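Local coordinates for endo-alpha-(1->5)-L-arabinanase (Bacillus licheniformis, PDB 6B7K), which probably hydrolyses internal alpha-1,5-arabinofuranosidic linkages in arabinan, as a calcium-containing glycoside hydrolase of family 43, at residues S25-G30 / D264-S269. Sequence-based numbering, arbitrary orientation.
Sequences SIIKEG and DVLNNS. With CA (calcium ion), chain F.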
loop_
_atom_site.group_PDB
_atom_site.type_symbol
_atom_site.label_atom_id
_atom_site.label_comp_id
_atom_site.label_asym_id
_atom_site.label_seq_id
_atom_site.Cartn_x
_atom_site.Cartn_y
_atom_site.Cartn_z
ATOM N N SER A 25 5.867 2.202 -0.710
ATOM C CA SER A 25 5.269 3.148 0.227
ATOM C C SER A 25 6.341 4.160 0.595
ATOM O O SER A 25 7.402 3.782 1.100
ATOM C CB SER A 25 4.733 2.443 1.477
ATOM O OG SER A 25 4.085 3.357 2.348
ATOM N N ILE A 26 6.068 5.439 0.344
ATOM C CA ILE A 26 7.072 6.489 0.477
ATOM C C ILE A 26 6.985 7.121 1.857
ATOM O O ILE A 26 5.907 7.249 2.455
ATOM C CB ILE A 26 6.916 7.551 -0.634
ATOM C CG1 ILE A 26 8.092 8.531 -0.623
ATOM C CG2 ILE A 26 5.609 8.305 -0.481
ATOM C CD1 ILE A 26 9.439 7.886 -0.858
ATOM N N ILE A 27 8.151 7.511 2.372
ATOM C CA ILE A 27 8.290 8.288 3.598
ATOM C C ILE A 27 9.527 9.164 3.411
ATOM O O ILE A 27 10.266 9.025 2.435
ATOM C CB ILE A 27 8.401 7.382 4.849
ATOM C CG1 ILE A 27 8.291 8.185 6.157
ATOM C CG2 ILE A 27 9.687 6.568 4.813
ATOM C CD1 ILE A 27 7.036 9.020 6.279
ATOM N N LYS A 28 9.754 10.079 4.352
ATOM C CA LYS A 28 10.793 11.091 4.185
ATOM C C LYS A 28 11.203 11.574 5.567
ATOM O O LYS A 28 10.439 12.291 6.218
ATOM C CB LYS A 28 10.278 12.235 3.324
ATOM C CG LYS A 28 11.340 13.136 2.741
ATOM C CD LYS A 28 10.681 14.336 2.098
ATOM C CE LYS A 28 11.695 15.301 1.525
ATOM N NZ LYS A 28 12.776 15.627 2.490
ATOM N N GLU A 29 12.391 11.173 6.011
ATOM C CA GLU A 29 12.926 11.559 7.309
ATOM C C GLU A 29 14.096 12.513 7.083
ATOM O O GLU A 29 15.087 12.142 6.443
ATOM C CB GLU A 29 13.378 10.332 8.104
ATOM C CG GLU A 29 14.102 10.660 9.398
ATOM C CD GLU A 29 14.661 9.424 10.077
ATOM O OE1 GLU A 29 13.877 8.651 10.663
ATOM O OE2 GLU A 29 15.891 9.221 10.016
ATOM N N GLY A 30 13.981 13.728 7.611
ATOM C CA GLY A 30 14.950 14.748 7.280
ATOM C C GLY A 30 14.858 15.085 5.808
ATOM O O GLY A 30 13.766 15.217 5.240
ATOM N N ASP A 264 0.625 4.761 -3.230
ATOM C CA ASP A 264 0.495 5.307 -1.889
ATOM C C ASP A 264 0.718 6.807 -1.985
ATOM O O ASP A 264 1.428 7.282 -2.876
ATOM C CB ASP A 264 1.484 4.666 -0.908
ATOM C CG ASP A 264 1.019 4.762 0.535
ATOM O OD1 ASP A 264 0.027 5.473 0.798
ATOM O OD2 ASP A 264 1.637 4.117 1.404
ATOM N N VAL A 265 0.096 7.548 -1.072
ATOM C CA VAL A 265 0.155 9.005 -1.070
ATOM C C VAL A 265 0.843 9.475 0.204
ATOM O O VAL A 265 0.663 8.886 1.276
ATOM C CB VAL A 265 -1.249 9.634 -1.201
ATOM C CG1 VAL A 265 -1.834 9.341 -2.574
ATOM C CG2 VAL A 265 -2.172 9.119 -0.106
ATOM N N LEU A 266 1.635 10.540 0.083
ATOM C CA LEU A 266 2.370 11.108 1.205
ATOM C C LEU A 266 2.062 12.592 1.312
ATOM O O LEU A 266 2.217 13.334 0.335
ATOM C CB LEU A 266 3.881 10.907 1.046
ATOM C CG LEU A 266 4.784 11.680 2.013
ATOM C CD1 LEU A 266 4.578 11.208 3.444
ATOM C CD2 LEU A 266 6.246 11.555 1.602
ATOM N N ASN A 267 1.622 13.016 2.498
ATOM C CA ASN A 267 1.405 14.423 2.823
ATOM C C ASN A 267 0.403 15.088 1.885
ATOM O O ASN A 267 0.422 16.314 1.723
ATOM C CB ASN A 267 2.733 15.195 2.823
ATOM C CG ASN A 267 2.711 16.404 3.740
ATOM O OD1 ASN A 267 1.847 16.526 4.610
ATOM N ND2 ASN A 267 3.671 17.303 3.555
ATOM N N ASN A 268 -0.472 14.293 1.262
ATOM C CA ASN A 268 -1.496 14.800 0.344
ATOM C C ASN A 268 -0.880 15.620 -0.788
ATOM O O ASN A 268 -1.442 16.629 -1.220
ATOM C CB ASN A 268 -2.555 15.620 1.086
ATOM C CG ASN A 268 -3.532 14.756 1.853
ATOM O OD1 ASN A 268 -3.771 13.603 1.495
ATOM N ND2 ASN A 268 -4.110 15.314 2.912
ATOM N N SER A 269 0.284 15.191 -1.274
ATOM C CA SER A 269 0.977 15.961 -2.300
ATOM C C SER A 269 1.884 15.095 -3.162
ATOM O O SER A 269 2.432 15.574 -4.161
ATOM C CB SER A 269 1.793 17.084 -1.656
ATOM O OG SER A 269 2.770 16.562 -0.772
HETATM CA CA CA F . 0.267 4.731 3.419
HETATM O O HOH W 1 0.161 7.336 3.278
#
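The carboxylate of Asp264 grips a calcium ion with both oxygens: Asp264 OD1 lies 2.7 Å and Asp264 OD2 2.5 Å from the calcium ion. Asp84 and Asp142 also bind calcium here, and water 1 joins the site while donating to Val265 O. A short acid suits this place: it brings negative charge to the cation, and its flat head can chelate. The hydroxyl of Ser25, anti to its backbone N (chi1 -177°), gives a hydrogen bond of 2.7 Å from OG to the anti lone pair of Asp264 OD2, a second-shell bond that would hold the carboxylate in place. On the other oxygen, the N-H of Val265 meets OD1 from above the carboxylate plane. In the five-bladed beta-propeller of family 43, strands 25-29 and 257-266 edge adjacent blades, with the calcium site at the central axis; strand 25-29 and the end of the other strand, 264-266, run nearly parallel (15°), their axes 6.5 Å apart at closest approach. Leu266 crosses Ile26 at about a right angle; its CB lies 3.5 Å from Ile26 CG2, and its CD2 reaches toward the same methyl. Branched aliphatic side chains fill this seam between blades, where Ile27 CD1 approaches Leu266 CD1 more loosely at 4.3 Å.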